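Adenosine kinase (Sinorhizobium meliloti, PDB 3UBO) probably transfers a phosphate from ATP to the 5'-hydroxyl of adenosine, as a member of the pfkB family of carbohydrate kinases. Local coordinates at residues Val16-Arg21 and Ser50-Ala55; Ala68-Leu73 and Tyr282-Leu287; Thr114-Ile119 and Asn130-Ala135; Val262-Ser267 and Cys299-Asn304. One frame throughout, in Å; residues are numbered along the deposited sequence.

Interaction 1: Val16-Arg21 and Ser50-Ala55; sequences VDIIAR and SRMGPA. With ADN (adenosine), chain C.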
# COMPACT_ATOMS: atom_id res chain seq x y z
N VAL A 16 5.31 -8.47 -6.61
CA VAL A 16 4.75 -7.29 -5.97
C VAL A 16 3.46 -6.84 -6.67
O VAL A 16 3.39 -6.83 -7.91
CB VAL A 16 5.74 -6.19 -5.77
CG1 VAL A 16 5.07 -4.97 -5.02
CG2 VAL A 16 6.86 -6.76 -5.02
N ASP A 17 2.43 -6.59 -5.86
CA ASP A 17 1.07 -6.27 -6.34
C ASP A 17 0.82 -4.80 -6.45
O ASP A 17 0.99 -4.02 -5.46
CB ASP A 17 0.01 -6.86 -5.39
CG ASP A 17 -0.14 -8.33 -5.58
OD1 ASP A 17 0.65 -8.82 -6.38
OD2 ASP A 17 -0.99 -9.01 -4.96
N ILE A 18 0.36 -4.42 -7.64
CA ILE A 18 -0.01 -3.02 -7.87
C ILE A 18 -1.46 -3.09 -8.12
O ILE A 18 -1.91 -3.74 -9.09
CB ILE A 18 0.74 -2.41 -9.08
CG1 ILE A 18 2.15 -3.06 -9.13
CG2 ILE A 18 0.72 -0.91 -8.99
CD1 ILE A 18 3.21 -2.18 -9.48
N ILE A 19 -2.21 -2.44 -7.23
CA ILE A 19 -3.61 -2.68 -7.14
C ILE A 19 -4.41 -1.37 -7.28
O ILE A 19 -4.02 -0.34 -6.68
CB ILE A 19 -3.93 -3.21 -5.72
CG1 ILE A 19 -3.11 -4.45 -5.36
CG2 ILE A 19 -5.42 -3.44 -5.55
CD1 ILE A 19 -2.80 -4.55 -3.78
N ALA A 20 -5.56 -1.43 -7.98
CA ALA A 20 -6.52 -0.34 -8.02
C ALA A 20 -7.90 -0.84 -8.44
O ALA A 20 -8.05 -1.89 -9.02
CB ALA A 20 -6.06 0.84 -8.97
N ARG A 21 -8.91 -0.05 -8.12
CA ARG A 21 -10.27 -0.34 -8.45
C ARG A 21 -10.58 0.01 -9.89
O ARG A 21 -9.97 0.91 -10.47
CB ARG A 21 -11.08 0.54 -7.55
CG ARG A 21 -12.22 -0.15 -6.96
CD ARG A 21 -12.16 -0.15 -5.46
NE ARG A 21 -12.96 -1.26 -4.99
CZ ARG A 21 -12.91 -1.67 -3.74
NH1 ARG A 21 -12.11 -1.03 -2.86
NH2 ARG A 21 -13.66 -2.71 -3.39
N SER A 50 -0.48 2.10 -17.56
CA SER A 50 -0.76 3.43 -18.05
C SER A 50 -2.26 3.66 -18.05
O SER A 50 -2.72 4.73 -17.59
CB SER A 50 -0.19 3.57 -19.45
OG SER A 50 -1.05 2.94 -20.38
N ARG A 51 -3.04 2.67 -18.48
CA ARG A 51 -4.51 2.73 -18.34
C ARG A 51 -5.10 2.56 -16.95
O ARG A 51 -6.32 2.57 -16.78
CB ARG A 51 -5.17 1.76 -19.26
CG ARG A 51 -4.48 1.81 -20.54
CD ARG A 51 -5.33 1.12 -21.56
NE ARG A 51 -4.76 1.16 -22.92
CZ ARG A 51 -5.31 0.46 -23.91
NH1 ARG A 51 -6.37 -0.28 -23.64
NH2 ARG A 51 -4.80 0.47 -25.14
N MSE A 52 -4.26 2.44 -15.94
CA MSE A 52 -4.77 2.13 -14.60
C MSE A 52 -4.88 3.39 -13.77
O MSE A 52 -4.01 4.26 -13.89
CB MSE A 52 -3.82 1.16 -13.94
CG MSE A 52 -4.32 0.56 -12.60
SE MSE A 52 -3.04 -0.83 -11.79
CE MSE A 52 -2.03 0.36 -10.72
N GLY A 53 -5.90 3.51 -12.91
CA GLY A 53 -5.92 4.62 -11.99
C GLY A 53 -4.74 4.62 -11.02
O GLY A 53 -3.93 3.74 -11.00
N PRO A 54 -4.66 5.64 -10.16
CA PRO A 54 -3.66 5.50 -9.08
C PRO A 54 -3.75 4.19 -8.28
O PRO A 54 -4.84 3.68 -8.00
CB PRO A 54 -3.84 6.72 -8.20
CG PRO A 54 -4.99 7.53 -8.85
CD PRO A 54 -5.60 6.74 -9.96
N ALA A 55 -2.59 3.60 -7.98
CA ALA A 55 -2.61 2.28 -7.41
C ALA A 55 -1.93 2.37 -6.09
O ALA A 55 -1.45 3.46 -5.69
CB ALA A 55 -1.93 1.35 -8.25
O5' ADN C . -4.19 -15.12 -4.88
C5' ADN C . -3.63 -13.91 -4.25
C4' ADN C . -2.22 -13.48 -4.79
O4' ADN C . -1.92 -14.04 -6.08
C3' ADN C . -1.62 -11.99 -4.89
O3' ADN C . -1.17 -11.23 -3.80
C2' ADN C . -0.56 -12.12 -6.03
O2' ADN C . 0.76 -11.62 -5.73
C1' ADN C . -0.64 -13.57 -6.33
N9 ADN C . -0.34 -13.85 -7.77
C8 ADN C . -0.91 -13.34 -8.97
N7 ADN C . -0.37 -14.04 -10.09
C5 ADN C . 0.52 -14.98 -9.56
C6 ADN C . 1.37 -15.94 -10.18
N6 ADN C . 1.41 -16.13 -11.60
N1 ADN C . 2.18 -16.77 -9.32
C2 ADN C . 2.13 -16.62 -7.89
N3 ADN C . 1.30 -15.68 -7.24
C4 ADN C . 0.52 -14.87 -8.11
O HOH W 1 -8.16 1.13 -12.64

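Interaction 2: Ala68-Leu73 and Tyr282-Leu287; sequences AGVASL and YAAGFL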
# COMPACT_ATOMS: atom_id res chain seq x y z
N ALA A 68 3.74 -15.33 4.98
CA ALA A 68 3.42 -14.18 5.86
C ALA A 68 2.19 -14.56 6.72
O ALA A 68 2.17 -14.19 7.88
CB ALA A 68 3.17 -12.85 5.10
N GLY A 69 1.27 -15.35 6.19
CA GLY A 69 0.11 -15.86 6.95
C GLY A 69 0.42 -16.66 8.22
O GLY A 69 0.04 -16.26 9.34
N VAL A 70 1.09 -17.80 8.01
CA VAL A 70 1.62 -18.64 9.07
C VAL A 70 2.42 -17.84 10.12
O VAL A 70 2.02 -17.79 11.28
CB VAL A 70 2.45 -19.82 8.52
CG1 VAL A 70 3.08 -20.50 9.68
CG2 VAL A 70 1.59 -20.78 7.71
N ALA A 71 3.55 -17.24 9.73
CA ALA A 71 4.21 -16.29 10.66
C ALA A 71 3.23 -15.38 11.47
O ALA A 71 3.38 -15.23 12.66
CB ALA A 71 5.27 -15.45 9.95
N SER A 72 2.25 -14.76 10.82
CA SER A 72 1.28 -13.91 11.51
C SER A 72 0.44 -14.70 12.52
O SER A 72 0.31 -14.27 13.65
CB SER A 72 0.40 -13.09 10.53
OG SER A 72 0.65 -11.69 10.63
N LEU A 73 -0.13 -15.83 12.09
CA LEU A 73 -0.86 -16.71 12.99
C LEU A 73 -0.09 -17.19 14.23
O LEU A 73 -0.68 -17.66 15.20
CB LEU A 73 -1.41 -17.89 12.23
CG LEU A 73 -2.48 -17.45 11.28
CD1 LEU A 73 -3.01 -18.62 10.47
CD2 LEU A 73 -3.64 -16.86 12.12
N TYR A 282 -6.33 -18.74 3.71
CA TYR A 282 -7.07 -19.87 4.19
C TYR A 282 -6.11 -21.02 4.48
O TYR A 282 -6.21 -21.70 5.49
CB TYR A 282 -8.06 -20.30 3.16
CG TYR A 282 -8.78 -21.54 3.59
CD1 TYR A 282 -8.27 -22.78 3.32
CD2 TYR A 282 -9.95 -21.45 4.29
CE1 TYR A 282 -8.92 -23.89 3.72
CE2 TYR A 282 -10.60 -22.55 4.68
CZ TYR A 282 -10.09 -23.76 4.40
OH TYR A 282 -10.77 -24.86 4.82
N ALA A 283 -5.18 -21.22 3.58
CA ALA A 283 -4.22 -22.25 3.71
C ALA A 283 -3.21 -21.90 4.76
O ALA A 283 -2.64 -22.76 5.36
CB ALA A 283 -3.54 -22.44 2.41
N ALA A 284 -2.98 -20.63 4.97
CA ALA A 284 -2.00 -20.24 5.95
C ALA A 284 -2.50 -20.61 7.32
O ALA A 284 -1.76 -21.10 8.14
CB ALA A 284 -1.75 -18.79 5.89
N GLY A 285 -3.76 -20.36 7.56
CA GLY A 285 -4.33 -20.65 8.84
C GLY A 285 -4.44 -22.13 9.00
O GLY A 285 -4.11 -22.69 10.03
N PHE A 286 -4.90 -22.79 7.96
CA PHE A 286 -5.04 -24.21 8.05
C PHE A 286 -3.73 -24.93 8.44
O PHE A 286 -3.69 -25.78 9.27
CB PHE A 286 -5.59 -24.67 6.73
CG PHE A 286 -5.81 -26.09 6.67
CD1 PHE A 286 -4.77 -26.98 6.88
CD2 PHE A 286 -7.07 -26.59 6.39
CE1 PHE A 286 -4.98 -28.37 6.80
CE2 PHE A 286 -7.31 -27.99 6.32
CZ PHE A 286 -6.24 -28.87 6.52
N LEU A 287 -2.63 -24.52 7.85
CA LEU A 287 -1.37 -25.17 8.09
C LEU A 287 -0.79 -24.76 9.44
O LEU A 287 0.05 -25.49 10.03
CB LEU A 287 -0.37 -24.86 6.97
CG LEU A 287 -0.66 -25.28 5.52
CD1 LEU A 287 0.53 -24.97 4.59
CD2 LEU A 287 -1.06 -26.74 5.34

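Interaction 3: Thr114-Ile119 and Asn130-Ala135; sequences TARSMI and NTYLGA. With ADN (adenosine), chain C.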
# COMPACT_ATOMS: atom_id res chain seq x y z
N THR A 114 12.09 -7.45 -10.73
CA THR A 114 11.21 -8.15 -9.84
C THR A 114 9.80 -8.31 -10.44
O THR A 114 9.21 -7.39 -11.01
CB THR A 114 11.25 -7.43 -8.50
OG1 THR A 114 12.55 -7.58 -7.93
CG2 THR A 114 10.19 -7.91 -7.55
N ALA A 115 9.25 -9.51 -10.36
CA ALA A 115 7.95 -9.74 -10.93
C ALA A 115 6.88 -8.84 -10.34
O ALA A 115 7.02 -8.42 -9.21
CB ALA A 115 7.54 -11.14 -10.70
N ARG A 116 5.85 -8.52 -11.11
CA ARG A 116 4.80 -7.63 -10.63
C ARG A 116 3.45 -8.03 -11.21
O ARG A 116 3.39 -8.60 -12.30
CB ARG A 116 5.12 -6.18 -10.98
CG ARG A 116 4.87 -5.82 -12.43
CD ARG A 116 4.79 -4.32 -12.63
NE ARG A 116 5.59 -3.87 -13.76
CZ ARG A 116 6.90 -4.06 -13.87
NH1 ARG A 116 7.56 -4.70 -12.91
NH2 ARG A 116 7.56 -3.62 -14.93
N SER A 117 2.38 -7.72 -10.50
CA SER A 117 1.06 -8.07 -10.97
C SER A 117 0.10 -6.90 -10.86
O SER A 117 0.02 -6.21 -9.81
CB SER A 117 0.56 -9.31 -10.23
OG SER A 117 -0.71 -9.71 -10.68
N MSE A 118 -0.57 -6.65 -11.99
CA MSE A 118 -1.52 -5.53 -12.13
C MSE A 118 -2.81 -6.07 -11.68
O MSE A 118 -3.44 -6.81 -12.43
CB MSE A 118 -1.74 -5.14 -13.61
CG MSE A 118 -0.64 -4.44 -14.42
SE MSE A 118 0.77 -3.41 -13.49
CE MSE A 118 -0.45 -2.74 -12.13
N ILE A 119 -3.22 -5.71 -10.47
CA ILE A 119 -4.45 -6.26 -9.91
C ILE A 119 -5.61 -5.27 -9.88
O ILE A 119 -5.57 -4.30 -9.13
CB ILE A 119 -4.21 -6.88 -8.50
CG1 ILE A 119 -3.14 -8.00 -8.56
CG2 ILE A 119 -5.54 -7.36 -7.89
CD1 ILE A 119 -2.82 -8.71 -7.23
N ASN A 130 -2.93 -9.67 -13.63
CA ASN A 130 -2.27 -9.58 -14.89
C ASN A 130 -0.84 -9.46 -14.47
O ASN A 130 -0.38 -8.42 -13.98
CB ASN A 130 -2.73 -8.33 -15.63
CG ASN A 130 -4.19 -8.38 -16.09
OD1 ASN A 130 -4.51 -9.01 -17.12
ND2 ASN A 130 -5.07 -7.67 -15.35
N THR A 131 -0.13 -10.57 -14.67
CA THR A 131 1.15 -10.80 -13.98
C THR A 131 2.22 -10.95 -14.97
O THR A 131 2.06 -11.71 -15.93
CB THR A 131 1.10 -12.07 -13.07
OG1 THR A 131 0.09 -11.85 -12.07
CG2 THR A 131 2.39 -12.26 -12.37
N TYR A 132 3.28 -10.20 -14.76
CA TYR A 132 4.46 -10.28 -15.58
C TYR A 132 5.51 -10.96 -14.68
O TYR A 132 5.83 -10.45 -13.60
CB TYR A 132 4.90 -8.88 -16.12
CG TYR A 132 6.38 -8.80 -16.49
CD1 TYR A 132 6.91 -9.55 -17.55
CD2 TYR A 132 7.28 -8.03 -15.74
CE1 TYR A 132 8.26 -9.51 -17.88
CE2 TYR A 132 8.61 -7.98 -16.06
CZ TYR A 132 9.11 -8.72 -17.15
OH TYR A 132 10.48 -8.69 -17.48
N LEU A 133 6.07 -12.08 -15.13
CA LEU A 133 6.89 -12.91 -14.25
C LEU A 133 8.26 -12.36 -13.87
O LEU A 133 8.80 -12.73 -12.83
CB LEU A 133 6.97 -14.32 -14.80
CG LEU A 133 5.60 -14.97 -14.76
CD1 LEU A 133 5.37 -16.12 -15.76
CD2 LEU A 133 5.38 -15.37 -13.32
N GLY A 134 8.82 -11.45 -14.67
CA GLY A 134 10.12 -10.83 -14.34
C GLY A 134 11.14 -11.85 -13.84
O GLY A 134 11.22 -12.95 -14.40
N ALA A 135 11.93 -11.46 -12.83
CA ALA A 135 12.87 -12.33 -12.12
C ALA A 135 12.36 -13.78 -11.86
O ALA A 135 13.08 -14.73 -12.11
CB ALA A 135 13.39 -11.64 -10.84
O5' ADN C . -4.19 -15.12 -4.88
C5' ADN C . -3.63 -13.91 -4.25
C4' ADN C . -2.22 -13.48 -4.79
O4' ADN C . -1.92 -14.04 -6.08
C3' ADN C . -1.62 -11.99 -4.89
O3' ADN C . -1.17 -11.23 -3.80
C2' ADN C . -0.56 -12.12 -6.03
O2' ADN C . 0.76 -11.62 -5.73
C1' ADN C . -0.64 -13.57 -6.33
N9 ADN C . -0.34 -13.85 -7.77
C8 ADN C . -0.91 -13.34 -8.97
N7 ADN C . -0.37 -14.04 -10.09
C5 ADN C . 0.52 -14.98 -9.56
C6 ADN C . 1.37 -15.94 -10.18
N6 ADN C . 1.41 -16.13 -11.60
N1 ADN C . 2.18 -16.77 -9.32
C2 ADN C . 2.13 -16.62 -7.89
N3 ADN C . 1.30 -15.68 -7.24
C4 ADN C . 0.52 -14.87 -8.11

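Interaction 4: Val262-Ser267 and Cys299-Asn304; sequences VRVGAS and CSKLGN. With ADP (adenosine-5'-diphosphate), chain D.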
# COMPACT_ATOMS: atom_id res chain seq x y z
N VAL A 262 -14.95 -33.09 6.35
CA VAL A 262 -15.14 -31.99 7.31
C VAL A 262 -15.60 -30.68 6.65
O VAL A 262 -14.77 -29.95 6.09
CB VAL A 262 -13.84 -31.70 8.12
CG1 VAL A 262 -14.08 -30.66 9.26
CG2 VAL A 262 -13.27 -32.98 8.68
N ARG A 263 -16.91 -30.37 6.72
CA ARG A 263 -17.46 -29.07 6.26
C ARG A 263 -17.54 -28.02 7.37
O ARG A 263 -18.45 -28.07 8.15
CB ARG A 263 -18.86 -29.28 5.68
CG ARG A 263 -18.83 -30.49 4.83
CD ARG A 263 -20.07 -30.66 4.06
NE ARG A 263 -19.76 -31.43 2.86
CZ ARG A 263 -20.66 -31.93 2.01
NH1 ARG A 263 -21.98 -31.75 2.23
NH2 ARG A 263 -20.23 -32.60 0.93
N VAL A 264 -16.58 -27.10 7.46
CA VAL A 264 -16.64 -25.94 8.34
C VAL A 264 -17.02 -24.67 7.55
O VAL A 264 -16.44 -24.37 6.48
CB VAL A 264 -15.30 -25.71 9.11
CG1 VAL A 264 -15.35 -24.44 9.97
CG2 VAL A 264 -14.90 -26.97 9.92
N GLY A 265 -17.97 -23.91 8.07
CA GLY A 265 -18.47 -22.74 7.36
C GLY A 265 -17.70 -21.44 7.59
O GLY A 265 -16.80 -21.35 8.44
N ALA A 266 -18.04 -20.42 6.81
CA ALA A 266 -17.19 -19.23 6.79
C ALA A 266 -17.80 -18.15 7.60
O ALA A 266 -18.99 -18.14 7.85
CB ALA A 266 -16.86 -18.76 5.34
N SER A 267 -16.97 -17.23 8.06
CA SER A 267 -17.49 -16.09 8.82
C SER A 267 -18.55 -15.36 7.97
O SER A 267 -18.67 -15.58 6.73
CB SER A 267 -16.32 -15.15 9.19
OG SER A 267 -15.14 -15.39 8.41
N CYS A 299 -8.91 -26.92 11.99
CA CYS A 299 -8.05 -26.49 10.90
C CYS A 299 -8.93 -25.66 9.95
O CYS A 299 -8.62 -24.49 9.73
CB CYS A 299 -7.30 -27.67 10.19
SG CYS A 299 -5.61 -28.07 10.80
N SER A 300 -10.02 -26.23 9.43
CA SER A 300 -10.83 -25.45 8.52
C SER A 300 -11.13 -24.13 9.22
O SER A 300 -11.25 -23.10 8.58
CB SER A 300 -12.12 -26.16 8.19
OG SER A 300 -11.89 -27.36 7.54
N LYS A 301 -11.25 -24.14 10.53
CA LYS A 301 -11.73 -22.94 11.22
C LYS A 301 -10.64 -21.90 11.08
O LYS A 301 -10.90 -20.75 10.71
CB LYS A 301 -12.13 -23.17 12.71
CG LYS A 301 -13.54 -23.75 12.90
CD LYS A 301 -13.84 -24.01 14.38
CE LYS A 301 -15.03 -25.00 14.62
NZ LYS A 301 -16.52 -24.51 14.57
N LEU A 302 -9.40 -22.31 11.34
CA LEU A 302 -8.29 -21.38 11.28
C LEU A 302 -8.20 -20.85 9.85
O LEU A 302 -7.83 -19.70 9.62
CB LEU A 302 -7.02 -22.02 11.76
CG LEU A 302 -6.95 -21.90 13.26
CD1 LEU A 302 -5.96 -22.89 13.80
CD2 LEU A 302 -6.63 -20.46 13.68
N GLY A 303 -8.62 -21.69 8.90
CA GLY A 303 -8.71 -21.31 7.51
C GLY A 303 -9.59 -20.11 7.27
O GLY A 303 -9.09 -19.03 6.88
N ASN A 304 -10.89 -20.29 7.50
CA ASN A 304 -11.85 -19.26 7.20
C ASN A 304 -11.57 -17.99 8.00
O ASN A 304 -11.51 -16.92 7.45
CB ASN A 304 -13.23 -19.78 7.38
CG ASN A 304 -13.49 -20.98 6.54
OD1 ASN A 304 -13.55 -22.08 7.06
ND2 ASN A 304 -13.61 -20.80 5.24
PB ADP D . -10.26 -18.14 -3.88
O1B ADP D . -10.47 -17.91 -5.51
O2B ADP D . -9.11 -19.27 -3.42
O3B ADP D . -9.95 -16.86 -3.20
PA ADP D . -12.86 -18.87 -2.37
O1A ADP D . -14.24 -18.37 -3.13
O2A ADP D . -12.99 -20.28 -2.00
O3A ADP D . -11.84 -18.67 -3.70
O5' ADP D . -12.46 -18.04 -0.97
C5' ADP D . -11.33 -18.45 -0.21
C4' ADP D . -11.57 -18.32 1.33
O4' ADP D . -11.68 -16.94 1.92
C3' ADP D . -12.91 -19.01 1.94
O3' ADP D . -13.01 -20.42 2.01
C2' ADP D . -13.31 -18.14 3.12
O2' ADP D . -12.87 -18.44 4.45
C1' ADP D . -12.97 -16.79 2.55
N9 ADP D . -14.03 -16.21 1.68
C8 ADP D . -14.09 -16.15 0.31
N7 ADP D . -15.32 -15.48 -0.10
C5 ADP D . -16.04 -15.14 1.08
C6 ADP D . -17.31 -14.43 1.30
N6 ADP D . -18.08 -13.91 0.14
N1 ADP D . -17.75 -14.21 2.57
C2 ADP D . -16.99 -14.63 3.67
N3 ADP D . -15.75 -15.34 3.48
C4 ADP D . -15.28 -15.56 2.19

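Interaction 1: Val16-Arg21 and Ser50-Ala55
Ala20 meets the flat Pro54 carbonyl with its methyl, CB lying 3.2 Å from Pro54 O, while on the other side of the same strand the flat carboxylate of Asp17 turns to adenosine. Each carboxylate oxygen takes one ribose hydroxyl: O2' donates to Asp17 OD1 (2.9 Å) and O3' donates to Asp17 OD2 (2.5 Å). The two-oxygen acid matches a vicinal diol, and being gripped at both atoms should limit rotation of the carboxylate. With an alanine here, both ribose hydroxyls would probably lose their acceptors and the sugar would be freer to shift. Strand Val16-Arg21 lies between strands 116-121 and 56-59 in the five-stranded mixed sheet, which probably forms the lid, as in ribokinase-like enzymes; Asn13, Gly61, Ser62 and Asn65 also bond the nucleoside. Ile18 and Ala20 point to the opposite side from Asp17 and pack on the loop that leads into strand 56-59. Met52, modelled as selenomethionine, is extended through its first two torsions (chi1 -171°, chi2 177°) and then bends at the third toward Ile18, though the exact place of CE is doubtful. Its firmer contact is CG, 4.0 Å from Ala20 CB, and Ala55 also lies against Ile18. Alanines suit a place where strand and loop backbones come close. A CB on Gly53 would collide with the ring of Pro54. At the far end a water donates to Arg21 O and accepts from Gly53 N, while Asp95 of the second subunit accepts a hydrogen bond from Ala55 N.

Interaction 2: Ala68-Leu73 and Tyr282-Leu287
Val70 holds CG1 trans to its backbone N (chi1 173°), which leaves CG2 beside that N and directed at the facing helix, where it lies 3.4 Å from Ala284 O. Leu73 has CG beside its own N (chi1 -67°) and leans toward the Ala284-Gly285 backbone, although the exact place of its CD1 is doubtful. The close approach itself depends on small residues: the Ala284 methyl sits 3.6 Å from Gly69 CA, and a CB on Gly69 would run straight into it. The lack of a side chain on Gly285 is consistent with the same closeness. These residues let the helix axes approach to 8.0 Å while crossing at 46°, an intimate helix-helix contact made wholly of van der Waals packing. Both helices begin at bound ligands, Ser62 giving its N-H to adenosine and Ala278 and Gly279 belonging to the ADP pocket. The pair lies against the central parallel sheet: Val70 and Leu287 touch Val8 of strand 6-11, while Ala283 and Leu287 touch Phe215 of strand 213-217, whose ring also meets Phe286 edge-to-face. Farther round helix 278-290, Tyr282 packs on Ser300 and Asn304 of helix 296-311.

Interaction 3: Thr114-Ile119 and Asn130-Ala135
Arg116 and Tyr132 form a hydrogen-bonded pair in the antiparallel beta hairpin made by strands 116-121 and 127-132. The backbone bonds are Arg116 N to Tyr132 O, 3.2 Å, and Tyr132 N to Arg116 O, 2.9 Å, the second almost in line with the carbonyl (175° at O). Farther along, Met118 N donates to Asn130 O at 2.7 Å, tilted 29° from that carbonyl's plane, and Asn130 ND2 adds a weak bond to Met118 O.

Packing of the flat groups and of Met118 occupies the face carrying Arg116, Met118, Asn130 and Tyr132. The Tyr132 ring brings CD2 over one face of the Arg116 guanidinium, near its rim, while Arg116 NH1 lies at the ring's edge. Gly134 N sits 3.6 Å above the ring plane, over its centre; with its positive phi and Ala115 N close by, this turn suits a residue without CB. Helix 42-50 backs this face, Ala45 touching Arg116 and Leu48 touching Met118.

A hydroxyl-to-hydroxyl bond lies on the other face, where small hydroxyl residues are consistent with a nucleoside lying close by. Ser117 OG, trans to its backbone N (chi1 -179°), shares a 2.7 Å hydrogen bond with Thr131 OG1, and that same OG1 lies 3.0 Å from N7 of the adenine.

Interaction 4: Val262-Ser267 and Cys299-Asn304
Val264 presses its branched side chain against Ser300 CB in a contact where strand and helix run side by side, 34° apart. The segment is a weakly bonded strand, the second of the small antiparallel hairpin 253-257/260-264, which lies along helix 296-311 beside the ADP pocket. Val264 straddles the helix surface: CG2 reaches Ser300 CB at 3.4 Å and CG1 reaches Lys301 CG at 3.5 Å, the valine and lysine side chains crossing nearly at right angles. Ser300 CB faces the valine, while chi1 (-62°) sets OG beside its own N, where it makes weak bonds to Ser253 OG and Leu296 O. A branched residue suits this spot because its two methyls can meet neighbouring helix positions at once, and Lys301 contributes the aliphatic part of its chain. One turn on, Asn304 places its amide between the Gly265-Ala266 backbone and the ribose of ADP, beside O2'. Cut back to an alanine, this position is likely to leave the ribose O2' without its polar neighbour and a gap beside Ala266. Beyond the asparagine the loop follows the nucleotide base: Ala266 CB is 4.0 Å from ADP N3, and Ser267 O is 3.6 Å from ADP C2.

The four contacts fall into two pairs. Interactions 1 and 3, with centres about 12 Å apart, share the mixed sheet, where strands 16-21 and 116-121 are neighbours and Ile18 O probably accepts a hydrogen bond from Ile119 N at 2.7 Å; both reach adenosine. Interactions 2 and 4, about 13 Å between centres, are joined by the successive helices 278-290 and 296-311; interaction 4 lines the ADP site, and interaction 2 reaches it through Tyr282. Along the chain interaction 1 closes first; interaction 2 spans all of interaction 3, and its segments alternate with those of interaction 4. Interactions 1 and 4 lie about 32 Å apart between centres, consistent with nucleoside and nucleotide being held by different parts of the fold.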